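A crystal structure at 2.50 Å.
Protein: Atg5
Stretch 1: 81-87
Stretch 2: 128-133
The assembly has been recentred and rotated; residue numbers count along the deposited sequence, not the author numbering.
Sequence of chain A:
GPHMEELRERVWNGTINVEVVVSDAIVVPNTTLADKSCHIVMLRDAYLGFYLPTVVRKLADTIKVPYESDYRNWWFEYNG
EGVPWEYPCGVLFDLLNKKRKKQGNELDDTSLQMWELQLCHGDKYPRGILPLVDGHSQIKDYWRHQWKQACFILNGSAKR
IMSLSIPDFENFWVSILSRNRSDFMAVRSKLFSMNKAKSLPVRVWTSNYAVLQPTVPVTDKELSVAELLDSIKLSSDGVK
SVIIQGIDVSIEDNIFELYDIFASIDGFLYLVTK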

ATOM      1  N   GLU A  81      -2.722  -3.622  16.959  1.00 48.31           N
ATOM      2  CA  GLU A  81      -3.109  -2.339  16.380  1.00 47.42           C
ATOM      3  C   GLU A  81      -3.719  -2.497  14.980  1.00 45.24           C
ATOM      4  O   GLU A  81      -3.197  -3.234  14.134  1.00 43.57           O
ATOM      5  CB  GLU A  81      -1.896  -1.422  16.316  1.00 48.92           C
ATOM      6  CG  GLU A  81      -1.299  -1.090  17.670  1.00 56.46           C
ATOM      7  CD  GLU A  81      -2.172  -0.141  18.479  1.00 60.94           C
ATOM      8  OE1 GLU A  81      -2.615   0.893  17.915  1.00 62.39           O
ATOM      9  OE2 GLU A  81      -2.407  -0.426  19.676  1.00 63.28           O
ATOM     10  N   GLY A  82      -4.834  -1.816  14.743  1.00 42.73           N
ATOM     11  CA  GLY A  82      -5.464  -1.895  13.437  1.00 43.36           C
ATOM     12  C   GLY A  82      -4.526  -1.472  12.314  1.00 40.68           C
ATOM     13  O   GLY A  82      -3.837  -0.463  12.418  1.00 41.42           O
ATOM     14  N   VAL A  83      -4.476  -2.249  11.243  1.00 40.34           N
ATOM     15  CA  VAL A  83      -3.619  -1.898  10.121  1.00 42.46           C
ATOM     16  C   VAL A  83      -4.367  -0.949   9.198  1.00 42.95           C
ATOM     17  O   VAL A  83      -5.498  -1.223   8.815  1.00 43.77           O
ATOM     18  CB  VAL A  83      -3.205  -3.134   9.314  1.00 43.43           C
ATOM     19  CG1 VAL A  83      -2.405  -2.703   8.084  1.00 44.17           C
ATOM     20  CG2 VAL A  83      -2.365  -4.060  10.184  1.00 41.07           C
ATOM     21  N   PRO A  84      -3.746   0.191   8.848  1.00 43.77           N
ATOM     22  CA  PRO A  84      -4.301   1.229   7.970  1.00 44.56           C
ATOM     23  C   PRO A  84      -4.226   0.678   6.575  1.00 46.83           C
ATOM     24  O   PRO A  84      -3.348   1.088   5.807  1.00 47.86           O
ATOM     25  CB  PRO A  84      -3.322   2.399   8.123  1.00 44.82           C
ATOM     26  CG  PRO A  84      -2.507   2.068   9.350  1.00 46.60           C
ATOM     27  CD  PRO A  84      -2.396   0.565   9.287  1.00 46.65           C
ATOM     28  N   TRP A  85      -5.131  -0.240   6.243  1.00 45.78           N
ATOM     29  CA  TRP A  85      -5.094  -0.876   4.939  1.00 47.36           C
ATOM     30  C   TRP A  85      -5.296  -0.082   3.636  1.00 46.04           C
ATOM     31  O   TRP A  85      -5.234  -0.667   2.555  1.00 45.22           O
ATOM     32  CB  TRP A  85      -6.007  -2.095   4.937  1.00 48.69           C
ATOM     33  CG  TRP A  85      -7.376  -1.883   5.431  1.00 47.93           C
ATOM     34  CD1 TRP A  85      -7.958  -0.709   5.803  1.00 49.70           C
ATOM     35  CD2 TRP A  85      -8.350  -2.902   5.634  1.00 49.49           C
ATOM     36  NE1 TRP A  85      -9.247  -0.935   6.231  1.00 49.19           N
ATOM     37  CE2 TRP A  85      -9.512  -2.275   6.138  1.00 49.22           C
ATOM     38  CE3 TRP A  85      -8.355  -4.292   5.437  1.00 48.97           C
ATOM     39  CZ2 TRP A  85     -10.664  -2.990   6.449  1.00 49.21           C
ATOM     40  CZ3 TRP A  85      -9.502  -5.003   5.746  1.00 50.76           C
ATOM     41  CH2 TRP A  85     -10.642  -4.350   6.248  1.00 51.03           C
ATOM     42  N   GLU A  86      -5.517   1.225   3.725  1.00 44.91           N
ATOM     43  CA  GLU A  86      -5.660   2.035   2.524  1.00 47.08           C
ATOM     44  C   GLU A  86      -4.284   2.344   1.917  1.00 48.41           C
ATOM     45  O   GLU A  86      -4.168   3.132   0.978  1.00 50.48           O
ATOM     46  CB  GLU A  86      -6.410   3.356   2.806  1.00 48.10           C
ATOM     47  CG  GLU A  86      -5.692   4.352   3.692  1.00 48.86           C
ATOM     48  CD  GLU A  86      -5.901   4.095   5.178  1.00 51.56           C
ATOM     49  OE1 GLU A  86      -5.582   5.003   5.978  1.00 52.34           O
ATOM     50  OE2 GLU A  86      -6.380   2.995   5.546  1.00 50.78           O
ATOM     51  N   TYR A  87      -3.237   1.736   2.469  1.00 46.48           N
ATOM     52  CA  TYR A  87      -1.898   1.914   1.939  1.00 45.27           C
ATOM     53  C   TYR A  87      -1.463   0.570   1.388  1.00 45.75           C
ATOM     54  O   TYR A  87      -1.881  -0.474   1.883  1.00 46.22           O
ATOM     55  CB  TYR A  87      -0.928   2.368   3.030  1.00 44.25           C
ATOM     56  CG  TYR A  87      -1.217   3.755   3.536  1.00 43.77           C
ATOM     57  CD1 TYR A  87      -1.876   3.956   4.751  1.00 43.95           C
ATOM     58  CD2 TYR A  87      -0.884   4.872   2.770  1.00 44.33           C
ATOM     59  CE1 TYR A  87      -2.201   5.241   5.196  1.00 44.65           C
ATOM     60  CE2 TYR A  87      -1.205   6.163   3.199  1.00 46.64           C
ATOM     61  CZ  TYR A  87      -1.864   6.334   4.410  1.00 47.16           C
ATOM     62  OH  TYR A  87      -2.188   7.599   4.820  1.00 51.10           O
ATOM     63  N   GLY A 128      -9.697   5.270  14.000  1.00 43.19           N
ATOM     64  CA  GLY A 128      -8.917   5.648  12.825  1.00 44.53           C
ATOM     65  C   GLY A 128      -8.893   4.724  11.608  1.00 45.43           C
ATOM     66  O   GLY A 128      -8.508   5.148  10.517  1.00 44.81           O
ATOM     67  N   ILE A 129      -9.281   3.465  11.777  1.00 46.14           N
ATOM     68  CA  ILE A 129      -9.280   2.525  10.660  1.00 47.62           C
ATOM     69  C   ILE A 129     -10.457   2.769   9.712  1.00 46.81           C
ATOM     70  O   ILE A 129     -11.606   2.787  10.136  1.00 46.76           O
ATOM     71  CB  ILE A 129      -9.323   1.052  11.175  1.00 47.11           C
ATOM     72  CG1 ILE A 129      -7.907   0.510  11.393  1.00 48.30           C
ATOM     73  CG2 ILE A 129      -9.989   0.162  10.156  1.00 49.12           C
ATOM     74  CD1 ILE A 129      -7.043   1.331  12.287  1.00 46.49           C
ATOM     75  N   LEU A 130     -10.174   2.970   8.430  1.00 47.50           N
ATOM     76  CA  LEU A 130     -11.248   3.187   7.459  1.00 45.86           C
ATOM     77  C   LEU A 130     -11.950   1.866   7.213  1.00 44.09           C
ATOM     78  O   LEU A 130     -11.320   0.875   6.856  1.00 43.14           O
ATOM     79  CB  LEU A 130     -10.708   3.696   6.124  1.00 46.92           C
ATOM     80  CG  LEU A 130     -10.191   5.126   6.021  1.00 51.68           C
ATOM     81  CD1 LEU A 130      -9.469   5.302   4.685  1.00 53.96           C
ATOM     82  CD2 LEU A 130     -11.364   6.099   6.140  1.00 53.99           C
ATOM     83  N   PRO A 131     -13.268   1.833   7.421  1.00 44.13           N
ATOM     84  CA  PRO A 131     -14.042   0.609   7.209  1.00 45.18           C
ATOM     85  C   PRO A 131     -14.116   0.196   5.739  1.00 46.60           C
ATOM     86  O   PRO A 131     -14.330   1.026   4.864  1.00 47.36           O
ATOM     87  CB  PRO A 131     -15.414   0.964   7.787  1.00 45.31           C
ATOM     88  CG  PRO A 131     -15.475   2.444   7.700  1.00 45.06           C
ATOM     89  CD  PRO A 131     -14.089   2.880   8.054  1.00 43.81           C
ATOM     90  N   LEU A 132     -13.913  -1.088   5.473  1.00 47.31           N
ATOM     91  CA  LEU A 132     -13.985  -1.599   4.112  1.00 48.19           C
ATOM     92  C   LEU A 132     -15.357  -2.255   4.023  1.00 49.72           C
ATOM     93  O   LEU A 132     -15.604  -3.283   4.647  1.00 49.89           O
ATOM     94  CB  LEU A 132     -12.892  -2.641   3.861  1.00 46.73           C
ATOM     95  CG  LEU A 132     -12.354  -2.765   2.434  1.00 46.68           C
ATOM     96  CD1 LEU A 132     -11.919  -4.202   2.186  1.00 45.13           C
ATOM     97  CD2 LEU A 132     -13.410  -2.364   1.432  1.00 44.79           C
ATOM     98  N   VAL A 133     -16.247  -1.664   3.241  1.00 50.94           N
ATOM     99  CA  VAL A 133     -17.602  -2.175   3.129  1.00 51.53           C
ATOM    100  C   VAL A 133     -18.016  -2.691   1.759  1.00 52.44           C
ATOM    101  O   VAL A 133     -18.904  -3.526   1.658  1.00 53.40           O
ATOM    102  CB  VAL A 133     -18.599  -1.084   3.550  1.00 52.36           C
ATOM    103  CG1 VAL A 133     -20.023  -1.597   3.418  1.00 53.46           C
ATOM    104  CG2 VAL A 133     -18.298  -0.632   4.968  1.00 49.61           C
TER

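Between these two pieces of Atg5 a small contact, 345 Å² counted over both sides, is organised around one indole and one hydrogen bond. The stretches run at 58° to each other, and no backbone-to-backbone hydrogen bond joins them; the contacts pair side chains with each other and with backbone oxygens.

Glu-81 takes no part: its side chain stays clear of the second stretch, so the contact opens at Gly-82. Here the rule is absence. A CB at this position would point toward the other stretch and fall 2.6 Å from CD1 of Ile-129, a clash, so the bare backbone makes room for the isoleucine's tip. Gly-82 O packs against that methyl, Ile-129 CD1, at 3.7 Å. Although Ile-129 sets out sideways from its CA, its chi1 of -90° and chi2 of 55° bring the end of the chain nearer the first stretch.

Val-83 turns its side chain away and offers backbone instead, with its O 3.9 Å from Ile-129 CG1. The same oxygen accepts a weak hydrogen bond from Trp-85 N. Pro-84 begins a type I beta turn that closes at Tyr-87, where the bond from Tyr-87 N to Pro-84 O, at 3.4 Å, is also weak.

Within that turn sits Trp-85, which has 83 Å² covered by the second stretch, the largest share of any residue here. Its CA-to-CB bond points sideways, but with chi1 at 50° (p) the long indole reaches across. Trp-85 NE1 donates to Leu-130 O at 2.8 Å with an N-H...O angle of 166°, short and nearly straight, and the carbonyl lies at the ring edge, near its plane, where the N-H is directed. This suits tryptophan well: a buried, largely apolar ring carries one polar group, and a backbone oxygen satisfies it. Around that bond the ring gains apolar packing, with Trp-85 CZ2 3.4 Å from Leu-132 CB; the Ile-129 CG2 methyl lies 4.1 Å from Trp-85 NE1, beside the bonded nitrogen. Leu-132, itself buried, points toward the first stretch and suits this greasy neighbour.

Glu-86 also points toward the second stretch, and its CD comes within 3.8 Å of Leu-130 CD1. Leu-130 thus contributes twice, through its carbonyl to Trp-85 and through its side chain to Glu-86. No salt bridge forms across the contact; the glutamate packs against leucine while remaining partly exposed. Tyr-87 ends the turn beyond reach of the second stretch. The design lesson is economical: a glycine clears space, and an indole both packs and bonds.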